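PDB 6ZTK: mialostatin from Ixodes ricinus, which inhibits host cathepsins B, C, H, K, L and S and the tick's own midgut cysteine cathepsins, restraining their digestion of blood proteins. Local coordinates for residues A[34-39]-A[70-75]; A[79-84]-A[114-119]; A[47-52]-A[126-131]. All coordinates share one frame; numbering follows the deposited sequence.

The three contacts sample the cystatin fold, an antiparallel sheet wrapped round a single helix. Contact 1 pairs edge strand 34-36 with strand 60-74, contact 2 pairs strands 78-92 and 113-122, and contact 3 sets helix 41-52 against the other edge strand, 127-136. Centres of contacts 1 and 2 lie about 10 Å apart, as do those of contacts 2 and 3; contacts 1 and 3, about 15 Å apart, do not touch. Along the chain contact 1 closes before contact 2 opens, whereas contact 3 alternates with contact 1 and spans contact 2. Strands 60-74 and 78-92 form the first hairpin, 113-122 and 127-136 the second; as in other cystatins, both loops probably meet the protease.

Contact 1 (A[34-39]-A[70-75]); sequences KTQDPT and VQTQIV. With TRT (fragment of triton X-100), chain C.
With chi1 at 61°, Thr72 turns OG1 into the crowded position between its backbone N and carbonyl carbon, while Gln36 bends at chi2 (-74°) and swings CD toward it. Gln36 NE2 then donates to Thr72 OG1 at 3.0 Å, with the threonine oxygen close to the amide plane. The two side chains cross at about a right angle, and Gln36 CG packs on Thr72 CG2 at 3.8 Å. Beneath them the backbones run antiparallel: Lys34 N gives its hydrogen to Thr72 O at 2.9 Å, and Thr72 N returns the bond to Lys34 O. On the other face of the sheet, a water joins Thr35 OG1 to Gln71 NE2. A second water accepts from Val70 N and donates to Gln36 O. Further along, Pro38 CB leans on Val70 CG2 at 4.2 Å. Phe43 of helix 41-52 touches both Gln36 and Val70. Gln73 lies beyond the pairing, its OE1 3.5 Å from C3 of the Triton fragment. The short edge strand thus borders the strand whose end carries the start of the QxVxG motif, at Gln73, which continues into the first hairpin loop; in cystatins this loop enters the protease cleft.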
# COMPACT_ATOMS: atom_id res chain seq x y z
N LYS A 34 -7.50 16.07 -3.25
CA LYS A 34 -6.89 16.59 -4.47
C LYS A 34 -6.24 15.41 -5.19
O LYS A 34 -5.43 14.70 -4.59
CB LYS A 34 -5.83 17.63 -4.14
CG LYS A 34 -5.07 18.13 -5.35
CD LYS A 34 -4.10 19.23 -5.07
CE LYS A 34 -3.42 19.74 -6.32
NZ LYS A 34 -2.41 20.77 -6.01
N THR A 35 -6.52 15.23 -6.47
CA THR A 35 -5.87 14.18 -7.26
C THR A 35 -4.41 14.48 -7.54
O THR A 35 -4.07 15.61 -7.92
CB THR A 35 -6.63 14.02 -8.58
OG1 THR A 35 -7.95 13.63 -8.20
CG2 THR A 35 -5.96 13.01 -9.48
N GLN A 36 -3.56 13.48 -7.44
CA GLN A 36 -2.13 13.60 -7.68
C GLN A 36 -1.75 12.58 -8.74
O GLN A 36 -2.55 11.68 -9.09
CB GLN A 36 -1.32 13.38 -6.41
CG GLN A 36 -1.70 14.30 -5.26
CD GLN A 36 -1.22 15.73 -5.40
OE1 GLN A 36 -0.38 16.05 -6.25
NE2 GLN A 36 -1.71 16.61 -4.56
N ASP A 37 -0.53 12.70 -9.22
CA ASP A 37 0.04 11.84 -10.28
C ASP A 37 0.47 10.50 -9.70
O ASP A 37 1.41 10.44 -8.91
CB ASP A 37 1.27 12.50 -10.87
CG ASP A 37 1.86 11.78 -12.07
OD1 ASP A 37 1.53 10.58 -12.32
OD2 ASP A 37 2.66 12.45 -12.76
N PRO A 38 -0.23 9.37 -10.01
CA PRO A 38 0.07 8.07 -9.41
C PRO A 38 1.36 7.43 -9.93
O PRO A 38 1.72 6.38 -9.44
CB PRO A 38 -1.17 7.24 -9.76
CG PRO A 38 -1.59 7.81 -11.13
CD PRO A 38 -1.32 9.29 -11.01
N THR A 39 2.06 8.06 -10.86
CA THR A 39 3.40 7.58 -11.28
C THR A 39 4.50 8.15 -10.40
O THR A 39 5.68 7.74 -10.61
CB THR A 39 3.66 7.91 -12.77
OG1 THR A 39 3.92 9.30 -12.89
CG2 THR A 39 2.54 7.46 -13.67
N VAL A 70 -4.06 8.31 -6.51
CA VAL A 70 -3.56 9.00 -5.29
C VAL A 70 -4.34 10.28 -5.11
O VAL A 70 -4.40 11.07 -6.07
CB VAL A 70 -2.08 9.35 -5.41
CG1 VAL A 70 -1.60 10.10 -4.16
CG2 VAL A 70 -1.27 8.13 -5.61
N GLN A 71 -4.90 10.48 -3.93
CA GLN A 71 -5.49 11.78 -3.59
C GLN A 71 -4.89 12.23 -2.26
O GLN A 71 -4.50 11.37 -1.44
CB GLN A 71 -7.00 11.66 -3.42
CG GLN A 71 -7.73 11.34 -4.75
CD GLN A 71 -9.10 10.83 -4.40
OE1 GLN A 71 -9.27 9.72 -3.90
NE2 GLN A 71 -10.08 11.66 -4.63
N THR A 72 -4.88 13.54 -2.04
CA THR A 72 -4.27 14.10 -0.82
C THR A 72 -5.18 15.11 -0.16
O THR A 72 -5.99 15.80 -0.83
CB THR A 72 -2.89 14.69 -1.12
OG1 THR A 72 -3.10 15.73 -2.08
CG2 THR A 72 -1.87 13.69 -1.56
N GLN A 73 -4.97 15.28 1.13
CA GLN A 73 -5.67 16.35 1.89
C GLN A 73 -4.81 16.71 3.09
O GLN A 73 -4.23 15.80 3.69
CB GLN A 73 -7.02 15.94 2.51
CG GLN A 73 -8.21 16.15 1.66
CD GLN A 73 -9.45 15.92 2.50
OE1 GLN A 73 -10.08 14.89 2.31
NE2 GLN A 73 -9.66 16.79 3.49
N ILE A 74 -4.77 17.99 3.41
CA ILE A 74 -4.03 18.50 4.59
C ILE A 74 -5.03 18.69 5.73
O ILE A 74 -5.85 19.60 5.66
CB ILE A 74 -3.26 19.76 4.26
CG1 ILE A 74 -2.24 19.51 3.16
CG2 ILE A 74 -2.66 20.37 5.50
CD1 ILE A 74 -1.70 20.81 2.55
N VAL A 75 -4.92 17.84 6.72
CA VAL A 75 -5.68 17.92 8.00
C VAL A 75 -4.72 17.43 9.06
O VAL A 75 -4.39 16.23 9.11
CB VAL A 75 -6.94 17.07 8.00
CG1 VAL A 75 -7.63 17.23 9.36
CG2 VAL A 75 -7.91 17.40 6.91
O24 TRT C . -6.21 7.04 18.16
C23 TRT C . -5.01 7.64 17.76
C22 TRT C . -4.43 6.78 16.67
O21 TRT C . -4.18 7.57 15.50
C20 TRT C . -5.27 7.65 14.60
C19 TRT C . -5.60 9.11 14.33
O18 TRT C . -4.44 9.78 13.84
C17 TRT C . -4.50 11.20 13.96
C16 TRT C . -5.09 11.86 12.72
O15 TRT C . -6.03 10.98 12.10
C12 TRT C . -6.95 11.49 11.21
C13 TRT C . -6.65 12.48 10.29
C14 TRT C . -7.63 12.94 9.42
C11 TRT C . -8.22 10.94 11.23
C10 TRT C . -9.17 11.39 10.33
C9 TRT C . -8.92 12.41 9.43
C6 TRT C . -10.04 12.97 8.54
C8 TRT C . -10.50 14.16 9.38
C7 TRT C . -11.27 12.06 8.38
C5 TRT C . -9.55 13.62 7.21
C1 TRT C . -9.15 12.81 5.97
C2 TRT C . -10.41 12.35 5.24
C4 TRT C . -8.32 11.60 6.34
C3 TRT C . -8.32 13.70 5.03
O HOH W 1 -9.68 14.18 -6.14
O HOH W 2 -4.47 9.75 -9.05

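Contact 2 (A[79-84]-A[114-119]); sequences NYKLKF and VCTSII
Asn79 touches the neighbouring strand through its CA, 3.3 Å from Ile119 O in a CA-H...O contact. Its side-chain ND2 turns the other way, to the carbonyls of Gln73 and Val75, and so ties the two sides of the first hairpin together. Tyr80 and Ile119 form a hydrogen-bonded pair, Tyr80 N reaching Ile119 O at 2.9 Å, and that same oxygen sits at the edge of the tyrosine ring. Lys81 points to the opposite face; its extended chain runs over two residues of the neighbouring strand, with CG on Ile118 CG1 and CE 3.8 Å from Thr116 CG2. Leu82 is back on the tyrosine side, where its N bonds to Ser117 O almost straight (174°) and its CD1 meets Ile119 CD1 at 4.0 Å. Lys83 repeats the pattern of Lys81, laying CE on Val114 CG2 at 3.7 Å. Phe84 ends the run with a chi1 of 51°, which places CG between its backbone N and carbonyl carbon. Its ring lies with one face against Cys115 CB, a CH-pi contact 4.2 Å from the ring centroid, while Ser117 CB comes to the edge near the ring plane. Cys115 SG stands obliquely to the ring and is disulfide-bonded to Cys135. Ser117 OG is satisfied by Ser132 O of strand 127-136. On the side of Tyr80, Leu82 and Phe84 the pair is covered by helix 41-52 through Leu46, Ala50 and Val51, while strands 60-74 and 127-136 flank it in the sheet.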
# COMPACT_ATOMS: atom_id res chain seq x y z
N ASN A 79 -2.29 13.84 4.42
CA ASN A 79 -2.99 12.56 4.32
C ASN A 79 -3.04 12.12 2.86
O ASN A 79 -3.30 12.96 1.97
CB ASN A 79 -4.41 12.68 4.86
CG ASN A 79 -4.39 13.14 6.30
OD1 ASN A 79 -4.11 12.33 7.19
ND2 ASN A 79 -4.58 14.42 6.53
N TYR A 80 -2.84 10.83 2.65
CA TYR A 80 -2.77 10.22 1.31
C TYR A 80 -3.82 9.13 1.23
O TYR A 80 -3.86 8.22 2.09
CB TYR A 80 -1.38 9.62 1.05
CG TYR A 80 -0.29 10.62 1.06
CD1 TYR A 80 0.31 10.97 2.27
CD2 TYR A 80 0.15 11.29 -0.06
CE1 TYR A 80 1.30 11.92 2.33
CE2 TYR A 80 1.13 12.26 -0.01
CZ TYR A 80 1.74 12.55 1.19
OH TYR A 80 2.67 13.56 1.21
N LYS A 81 -4.69 9.19 0.24
CA LYS A 81 -5.67 8.13 -0.03
C LYS A 81 -5.20 7.41 -1.30
O LYS A 81 -5.15 8.05 -2.37
CB LYS A 81 -7.09 8.68 -0.19
CG LYS A 81 -8.11 7.61 -0.48
CD LYS A 81 -9.53 8.20 -0.50
CE LYS A 81 -10.53 7.13 -0.88
NZ LYS A 81 -11.89 7.71 -1.08
N LEU A 82 -4.78 6.16 -1.13
CA LEU A 82 -4.12 5.38 -2.21
C LEU A 82 -5.03 4.25 -2.63
O LEU A 82 -5.53 3.49 -1.77
CB LEU A 82 -2.81 4.82 -1.67
CG LEU A 82 -1.87 5.84 -1.04
CD1 LEU A 82 -0.64 5.10 -0.50
CD2 LEU A 82 -1.44 6.87 -2.03
N LYS A 83 -5.15 4.07 -3.95
CA LYS A 83 -5.86 2.90 -4.50
C LYS A 83 -4.91 2.10 -5.36
O LYS A 83 -4.28 2.71 -6.20
CB LYS A 83 -7.06 3.33 -5.33
CG LYS A 83 -7.86 2.15 -5.87
CD LYS A 83 -8.96 2.65 -6.82
CE LYS A 83 -9.73 1.50 -7.43
NZ LYS A 83 -10.75 2.01 -8.38
N PHE A 84 -4.72 0.84 -5.04
CA PHE A 84 -3.67 0.05 -5.70
C PHE A 84 -4.05 -1.40 -5.75
O PHE A 84 -4.80 -1.90 -4.91
CB PHE A 84 -2.35 0.27 -4.96
CG PHE A 84 -2.40 0.07 -3.48
CD1 PHE A 84 -2.18 -1.17 -2.88
CD2 PHE A 84 -2.72 1.14 -2.70
CE1 PHE A 84 -2.29 -1.35 -1.51
CE2 PHE A 84 -2.85 0.97 -1.34
CZ PHE A 84 -2.63 -0.27 -0.74
N VAL A 114 -7.89 -5.40 -4.95
CA VAL A 114 -7.80 -3.94 -5.17
C VAL A 114 -8.08 -3.28 -3.83
O VAL A 114 -9.11 -3.57 -3.22
CB VAL A 114 -8.72 -3.42 -6.28
CG1 VAL A 114 -10.13 -3.86 -6.15
CG2 VAL A 114 -8.59 -1.93 -6.47
N CYS A 115 -7.13 -2.48 -3.39
CA CYS A 115 -7.16 -1.96 -2.02
C CYS A 115 -7.14 -0.43 -2.01
O CYS A 115 -6.54 0.23 -2.87
CB CYS A 115 -5.92 -2.44 -1.33
SG CYS A 115 -5.80 -4.25 -1.23
N THR A 116 -7.80 0.12 -1.04
CA THR A 116 -7.76 1.55 -0.72
C THR A 116 -7.19 1.68 0.67
O THR A 116 -7.71 1.02 1.61
CB THR A 116 -9.16 2.18 -0.84
OG1 THR A 116 -9.58 2.00 -2.21
CG2 THR A 116 -9.14 3.64 -0.52
N SER A 117 -6.22 2.56 0.85
CA SER A 117 -5.59 2.80 2.17
C SER A 117 -5.39 4.28 2.36
O SER A 117 -4.97 4.95 1.43
CB SER A 117 -4.29 2.06 2.27
OG SER A 117 -3.67 2.24 3.53
N ILE A 118 -5.75 4.78 3.56
CA ILE A 118 -5.44 6.17 3.93
C ILE A 118 -4.25 6.18 4.89
O ILE A 118 -4.32 5.46 5.88
CB ILE A 118 -6.65 6.87 4.52
CG1 ILE A 118 -7.76 6.95 3.48
CG2 ILE A 118 -6.24 8.23 5.01
CD1 ILE A 118 -9.09 7.41 4.04
N ILE A 119 -3.26 6.98 4.57
CA ILE A 119 -2.04 7.13 5.40
C ILE A 119 -1.99 8.57 5.91
O ILE A 119 -2.04 9.51 5.11
CB ILE A 119 -0.80 6.75 4.62
CG1 ILE A 119 -0.91 5.32 4.11
CG2 ILE A 119 0.43 6.93 5.49
CD1 ILE A 119 0.33 4.93 3.40

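Contact 3 (A[47-52]-A[126-131]); sequences AHYAVS and NIKRVL. With TRT (fragment of triton X-100), chain C; SO4 (sulfate ion), chain D.
Helix-on-sheet packing, closed by an aromatic-lysine contact at its solvent side, joins Tyr49 and Ala50 of the helix to Lys128 and Val130 on strand 127-136, at one edge of the sheet. Tyr49 has CG anti to its backbone N (chi1 175°), and its ring offers one face to Lys128. The lysine chain bends at chi3 (-61°) to bring CE over the centre of that face, 3.6 Å from the centroid in a CH-pi contact. NZ lies farther out over the same face, 4.7 Å from the centroid, in a cation-pi interaction. Val130 contributes one branch: CG2 touches Tyr49 CE2 at 3.8 Å and Ala50 CA at 3.9 Å, so one methyl meets both ring and helix backbone. This is the cystatin arrangement, in which the single helix lies across the concave side of the curved sheet; here the axes of the short segments cross at -60°. The strand begins at a G1 beta bulge, where Asn126 and Ile127 both face Val122, on the hairpin that as in other cystatins carries the second protease-binding loop. Two waters serve Tyr49 OH, one reaching it at 2.9 Å and accepting from Val130 N, the other donating to Lys128 O. On the strand's other face, Leu131 CD1 packs 3.6 Å from C12 of the Triton fragment; the modelled overlap of this fragment with the Arg129 guanidinium is too close to be trusted.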
# COMPACT_ATOMS: atom_id res chain seq x y z
N ALA A 47 2.41 3.31 -0.81
CA ALA A 47 1.61 2.09 -0.99
C ALA A 47 2.32 0.86 -0.47
O ALA A 47 1.72 0.01 0.17
CB ALA A 47 1.20 1.96 -2.45
N HIS A 48 3.63 0.77 -0.73
CA HIS A 48 4.42 -0.35 -0.19
C HIS A 48 4.43 -0.27 1.35
O HIS A 48 4.30 -1.31 2.01
CB HIS A 48 5.83 -0.35 -0.76
CG HIS A 48 5.89 -0.97 -2.12
ND1 HIS A 48 5.80 -2.34 -2.31
CD2 HIS A 48 6.02 -0.41 -3.35
CE1 HIS A 48 5.80 -2.58 -3.63
NE2 HIS A 48 5.91 -1.42 -4.29
N TYR A 49 4.53 0.94 1.90
CA TYR A 49 4.43 1.07 3.36
C TYR A 49 3.11 0.46 3.84
O TYR A 49 3.04 -0.33 4.77
CB TYR A 49 4.63 2.49 3.86
CG TYR A 49 4.39 2.55 5.33
CD1 TYR A 49 5.28 1.99 6.24
CD2 TYR A 49 3.24 3.15 5.82
CE1 TYR A 49 5.01 2.03 7.62
CE2 TYR A 49 3.00 3.22 7.18
CZ TYR A 49 3.85 2.60 8.06
OH TYR A 49 3.55 2.68 9.42
N ALA A 50 2.00 0.84 3.19
CA ALA A 50 0.68 0.39 3.62
C ALA A 50 0.63 -1.13 3.62
O ALA A 50 0.16 -1.76 4.54
CB ALA A 50 -0.38 0.98 2.71
N VAL A 51 1.05 -1.78 2.52
CA VAL A 51 0.95 -3.28 2.43
C VAL A 51 1.84 -3.92 3.50
O VAL A 51 1.44 -4.98 4.02
CB VAL A 51 1.30 -3.91 1.06
CG1 VAL A 51 0.41 -3.38 -0.03
CG2 VAL A 51 2.75 -3.89 0.65
N SER A 52 2.91 -3.26 3.87
CA SER A 52 3.85 -3.83 4.88
C SER A 52 3.16 -3.93 6.25
O SER A 52 3.68 -4.67 7.11
CB SER A 52 5.09 -3.05 4.98
OG SER A 52 5.01 -1.88 5.75
N ASN A 126 8.72 13.04 10.62
CA ASN A 126 8.92 11.74 9.91
C ASN A 126 7.95 10.66 10.42
O ASN A 126 8.37 9.47 10.49
CB ASN A 126 10.39 11.28 10.02
CG ASN A 126 10.73 10.20 9.01
OD1 ASN A 126 10.52 10.34 7.80
ND2 ASN A 126 11.26 9.09 9.51
N ILE A 127 6.69 11.00 10.72
CA ILE A 127 5.61 10.08 11.19
C ILE A 127 4.75 9.63 10.01
O ILE A 127 4.43 10.46 9.16
CB ILE A 127 4.73 10.78 12.21
CG1 ILE A 127 5.47 10.95 13.54
CG2 ILE A 127 3.37 10.09 12.39
CD1 ILE A 127 4.56 11.50 14.58
N LYS A 128 4.45 8.33 9.94
CA LYS A 128 3.54 7.76 8.94
C LYS A 128 2.72 6.71 9.67
O LYS A 128 3.29 5.87 10.41
CB LYS A 128 4.17 6.99 7.77
CG LYS A 128 5.17 7.65 6.87
CD LYS A 128 5.60 6.67 5.78
CE LYS A 128 6.27 5.41 6.27
NZ LYS A 128 7.74 5.55 6.29
N ARG A 129 1.39 6.74 9.49
CA ARG A 129 0.47 5.82 10.17
C ARG A 129 -0.63 5.44 9.20
O ARG A 129 -1.28 6.32 8.65
CB ARG A 129 -0.16 6.46 11.41
CG ARG A 129 -1.29 5.68 12.05
CD ARG A 129 -1.87 6.50 13.19
NE ARG A 129 -2.96 5.89 13.91
CZ ARG A 129 -3.44 6.38 15.05
NH1 ARG A 129 -2.91 7.49 15.56
NH2 ARG A 129 -4.45 5.78 15.67
N VAL A 130 -0.84 4.14 9.04
CA VAL A 130 -2.00 3.68 8.25
C VAL A 130 -3.27 3.87 9.06
O VAL A 130 -3.39 3.27 10.14
CB VAL A 130 -1.84 2.22 7.82
CG1 VAL A 130 -3.11 1.74 7.12
CG2 VAL A 130 -0.64 2.05 6.91
N LEU A 131 -4.20 4.67 8.56
CA LEU A 131 -5.50 4.84 9.26
C LEU A 131 -6.53 3.81 8.82
O LEU A 131 -7.41 3.45 9.60
CB LEU A 131 -6.04 6.23 8.97
CG LEU A 131 -5.20 7.41 9.42
CD1 LEU A 131 -5.93 8.72 9.10
CD2 LEU A 131 -4.92 7.29 10.90
O24 TRT C . -6.21 7.04 18.16
C23 TRT C . -5.01 7.64 17.76
C22 TRT C . -4.43 6.78 16.67
O21 TRT C . -4.18 7.57 15.50
C20 TRT C . -5.27 7.65 14.60
C19 TRT C . -5.60 9.11 14.33
O18 TRT C . -4.44 9.78 13.84
C17 TRT C . -4.50 11.20 13.96
C16 TRT C . -5.09 11.86 12.72
O15 TRT C . -6.03 10.98 12.10
C12 TRT C . -6.95 11.49 11.21
C13 TRT C . -6.65 12.48 10.29
C14 TRT C . -7.63 12.94 9.42
C11 TRT C . -8.22 10.94 11.23
C10 TRT C . -9.17 11.39 10.33
C9 TRT C . -8.92 12.41 9.43
C6 TRT C . -10.04 12.97 8.54
C8 TRT C . -10.50 14.16 9.38
C7 TRT C . -11.27 12.06 8.38
C5 TRT C . -9.55 13.62 7.21
C1 TRT C . -9.15 12.81 5.97
C2 TRT C . -10.41 12.35 5.24
C4 TRT C . -8.32 11.60 6.34
C3 TRT C . -8.32 13.70 5.03
S SO4 D . 5.67 -0.21 -7.46
O1 SO4 D . 5.28 -1.42 -6.76
O2 SO4 D . 4.50 0.58 -7.78
O3 SO4 D . 6.34 -0.60 -8.67
O4 SO4 D . 6.58 0.57 -6.64
O HOH W 3 0.89 2.30 10.40
O HOH W 4 5.68 3.96 10.87